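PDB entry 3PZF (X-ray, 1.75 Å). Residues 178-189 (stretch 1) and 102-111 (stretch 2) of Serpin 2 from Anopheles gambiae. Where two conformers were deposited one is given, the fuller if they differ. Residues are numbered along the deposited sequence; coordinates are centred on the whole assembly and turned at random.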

# COMPACT_ATOMS: atom_id res chain seq x y z
N THR A 178 16.96 -10.99 -0.72
CA THR A 178 15.55 -10.85 -0.40
C THR A 178 15.28 -9.36 -0.26
O THR A 178 16.04 -8.65 0.38
CB THR A 178 15.17 -11.57 0.90
OG1 THR A 178 15.52 -12.96 0.81
CG2 THR A 178 13.67 -11.48 1.15
N LEU A 179 14.22 -8.89 -0.90
CA LEU A 179 13.92 -7.48 -0.91
C LEU A 179 12.67 -7.36 -0.07
O LEU A 179 11.67 -8.01 -0.37
CB LEU A 179 13.65 -7.01 -2.35
CG LEU A 179 13.19 -5.57 -2.54
CD1 LEU A 179 14.11 -4.57 -1.86
CD2 LEU A 179 13.08 -5.23 -4.05
N VAL A 180 12.72 -6.54 0.98
CA VAL A 180 11.63 -6.48 1.97
C VAL A 180 11.14 -5.05 2.07
O VAL A 180 11.95 -4.14 2.14
CB VAL A 180 12.13 -6.94 3.36
CG1 VAL A 180 11.00 -6.84 4.40
CG2 VAL A 180 12.62 -8.36 3.29
N ASN A 181 9.83 -4.86 2.04
CA ASN A 181 9.25 -3.55 2.23
C ASN A 181 8.13 -3.60 3.26
O ASN A 181 7.30 -4.50 3.24
CB ASN A 181 8.69 -3.01 0.92
CG ASN A 181 7.92 -1.72 1.11
OD1 ASN A 181 8.50 -0.63 1.19
ND2 ASN A 181 6.62 -1.83 1.20
N VAL A 182 8.12 -2.62 4.16
CA VAL A 182 7.03 -2.49 5.11
C VAL A 182 6.61 -1.03 5.18
O VAL A 182 7.34 -0.13 4.76
CB VAL A 182 7.39 -3.00 6.54
CG1 VAL A 182 7.67 -4.51 6.53
CG2 VAL A 182 8.61 -2.27 7.08
N ILE A 183 5.42 -0.80 5.70
CA ILE A 183 4.89 0.56 5.79
C ILE A 183 4.11 0.66 7.09
O ILE A 183 3.55 -0.34 7.55
CB ILE A 183 3.98 0.91 4.62
CG1 ILE A 183 3.60 2.40 4.70
CG2 ILE A 183 2.74 -0.00 4.64
CD1 ILE A 183 2.84 2.91 3.46
N TYR A 184 4.13 1.84 7.69
CA TYR A 184 3.47 2.04 8.97
C TYR A 184 2.85 3.43 8.94
O TYR A 184 3.43 4.36 8.37
CB TYR A 184 4.47 1.92 10.12
CG TYR A 184 4.01 2.57 11.42
CD1 TYR A 184 3.23 1.87 12.32
CD2 TYR A 184 4.36 3.88 11.72
CE1 TYR A 184 2.82 2.46 13.52
CE2 TYR A 184 3.95 4.48 12.90
CZ TYR A 184 3.18 3.77 13.79
OH TYR A 184 2.77 4.37 14.96
N PHE A 185 1.65 3.56 9.52
CA PHE A 185 0.96 4.84 9.47
C PHE A 185 0.12 5.05 10.72
O PHE A 185 -0.72 4.23 11.06
CB PHE A 185 0.06 4.92 8.25
CG PHE A 185 -0.89 6.08 8.30
CD1 PHE A 185 -0.42 7.38 8.39
CD2 PHE A 185 -2.26 5.87 8.25
CE1 PHE A 185 -1.30 8.46 8.44
CE2 PHE A 185 -3.15 6.95 8.30
CZ PHE A 185 -2.66 8.24 8.40
N LYS A 186 0.40 6.15 11.41
CA LYS A 186 -0.40 6.62 12.51
C LYS A 186 -0.94 7.99 12.16
O LYS A 186 -0.19 8.88 11.74
CB LYS A 186 0.46 6.71 13.78
CG LYS A 186 -0.29 7.34 14.95
CD LYS A 186 0.60 7.51 16.17
CE LYS A 186 1.16 6.17 16.65
N GLY A 187 -2.24 8.16 12.31
CA GLY A 187 -2.85 9.44 11.97
C GLY A 187 -4.17 9.66 12.69
O GLY A 187 -4.73 8.73 13.25
N LEU A 188 -4.66 10.90 12.68
CA LEU A 188 -5.91 11.27 13.36
C LEU A 188 -6.92 11.75 12.36
O LEU A 188 -6.60 12.55 11.45
CB LEU A 188 -5.67 12.41 14.35
CG LEU A 188 -4.86 12.07 15.60
CD1 LEU A 188 -4.47 13.33 16.37
CD2 LEU A 188 -5.67 11.14 16.46
N TRP A 189 -8.16 11.32 12.51
CA TRP A 189 -9.20 11.88 11.66
C TRP A 189 -9.34 13.38 11.94
O TRP A 189 -9.32 13.80 13.10
CB TRP A 189 -10.56 11.26 11.99
CG TRP A 189 -10.71 9.79 11.77
CD1 TRP A 189 -11.16 8.87 12.69
CD2 TRP A 189 -10.46 9.06 10.57
NE1 TRP A 189 -11.19 7.62 12.13
CE2 TRP A 189 -10.77 7.70 10.83
CE3 TRP A 189 -10.00 9.42 9.29
CZ2 TRP A 189 -10.62 6.70 9.86
CZ3 TRP A 189 -9.86 8.42 8.33
CH2 TRP A 189 -10.17 7.08 8.62
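Stretch 2 102-111: KDYDLNIATN

How does stretch 2 lie on stretch 1? Its residues 105-111 are extended and run antiparallel to strand 178-188, with 171° between the N-to-C directions and the axes 4.7 Å apart at their closest. Pairing runs from V180 opposite N111 to K186 opposite D105. The hydrogen-bonded pairs have CA atoms 5.1 to 5.4 Å apart; the pairs between them draw in closer, as with F185 CA and L106 CA at 4.4 Å.

What holds D105, the residue with the most covered surface, against its neighbour? Its backbone makes two nearly straight hydrogen bonds to K186: D105 N to K186 O at 2.9 Å, and K186 N to D105 O at 2.8 Å. D105 O also receives a CA-H...O contact from F185 CA at 3.3 Å. The carboxylate reaches Y184 through a water, which lies 2.8 Å from D105 OD2 and 2.9 Å from Y184 OH.

Where does Y184 fit? It sits opposite N107, with Y184 N to N107 O and N107 N to Y184 O both 2.9 Å. Its side chain shares a face of the sheet with those of V182, A109 and D105. On this face V182 CG2 packs 3.9 Å from A109 CB, so the small alanine still touches its partner.

What fills the other face? I183 and F185 lie there with L106 and I108: I183 CD1 is 3.8 Å from I108 CG1, and F185 CD1 is 3.9 Å from L106 CD1. Farther along, T110 OG1 donates to N181 OD1 at 2.9 Å, a polar link between side chains.

What pairs with N111, at the far end of the stretch from D105? V180 does, by two backbone hydrogen bonds, V180 N to N111 O at 2.9 Å and N111 N to V180 O at 3.0 Å. Beyond D105, a water bridges D103 O at 2.7 Å and L188 N at 2.9 Å.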

# COMPACT_ATOMS: atom_id res chain seq x y z
N LYS A 102 3.99 16.94 12.96
CA LYS A 102 3.37 16.75 14.26
C LYS A 102 2.03 16.04 14.16
O LYS A 102 1.53 15.51 15.15
CB LYS A 102 3.18 18.11 14.94
N ASP A 103 1.46 16.01 12.96
CA ASP A 103 0.08 15.55 12.79
C ASP A 103 -0.07 14.06 12.54
O ASP A 103 -1.04 13.45 12.97
CB ASP A 103 -0.57 16.30 11.64
CG ASP A 103 -1.05 17.66 12.05
OD1 ASP A 103 -1.82 17.75 13.04
OD2 ASP A 103 -0.64 18.64 11.39
N TYR A 104 0.87 13.48 11.81
CA TYR A 104 0.81 12.04 11.59
C TYR A 104 2.23 11.51 11.46
O TYR A 104 3.18 12.27 11.37
CB TYR A 104 -0.01 11.73 10.33
CG TYR A 104 0.64 12.15 9.02
CD1 TYR A 104 1.53 11.30 8.38
CD2 TYR A 104 0.37 13.39 8.44
CE1 TYR A 104 2.12 11.65 7.19
CE2 TYR A 104 0.96 13.76 7.24
CZ TYR A 104 1.84 12.89 6.62
OH TYR A 104 2.45 13.21 5.44
N ASP A 105 2.33 10.19 11.45
CA ASP A 105 3.61 9.51 11.37
C ASP A 105 3.43 8.46 10.29
O ASP A 105 2.65 7.53 10.45
CB ASP A 105 3.90 8.86 12.71
CG ASP A 105 5.34 8.47 12.86
OD1 ASP A 105 6.09 8.57 11.86
OD2 ASP A 105 5.71 8.08 13.98
N LEU A 106 4.13 8.62 9.18
CA LEU A 106 4.08 7.62 8.14
C LEU A 106 5.50 7.21 7.79
O LEU A 106 6.35 8.07 7.53
CB LEU A 106 3.34 8.15 6.93
CG LEU A 106 2.99 7.04 5.92
CD1 LEU A 106 1.74 7.40 5.15
CD2 LEU A 106 4.16 6.78 4.97
N ASN A 107 5.79 5.91 7.78
CA ASN A 107 7.14 5.46 7.41
C ASN A 107 7.08 4.34 6.39
O ASN A 107 6.36 3.35 6.59
CB ASN A 107 7.95 5.04 8.64
CG ASN A 107 9.42 4.81 8.32
OD1 ASN A 107 10.04 5.60 7.61
ND2 ASN A 107 9.99 3.72 8.84
N ILE A 108 7.81 4.51 5.29
CA ILE A 108 8.01 3.45 4.31
C ILE A 108 9.45 2.96 4.44
O ILE A 108 10.40 3.75 4.38
CB ILE A 108 7.75 3.98 2.90
CG1 ILE A 108 6.28 4.38 2.74
CG2 ILE A 108 8.14 2.96 1.83
CD1 ILE A 108 6.09 5.28 1.48
N ALA A 109 9.63 1.66 4.67
CA ALA A 109 10.97 1.12 4.91
C ALA A 109 11.25 -0.01 3.93
O ALA A 109 10.41 -0.89 3.73
CB ALA A 109 11.12 0.65 6.34
N THR A 110 12.45 0.02 3.35
CA THR A 110 12.78 -0.93 2.31
C THR A 110 14.24 -1.34 2.48
O THR A 110 15.11 -0.49 2.68
CB THR A 110 12.61 -0.28 0.89
OG1 THR A 110 11.28 0.21 0.71
CG2 THR A 110 12.94 -1.28 -0.24
N ASN A 111 14.51 -2.64 2.42
CA ASN A 111 15.86 -3.19 2.61
C ASN A 111 16.10 -4.37 1.67
O ASN A 111 15.28 -5.28 1.61
CB ASN A 111 16.01 -3.67 4.07
CG ASN A 111 17.46 -3.76 4.53
OD1 ASN A 111 18.38 -4.00 3.74
ND2 ASN A 111 17.66 -3.60 5.84
O HOH W 1 -3.08 12.89 11.32
O HOH W 2 4.20 6.72 15.93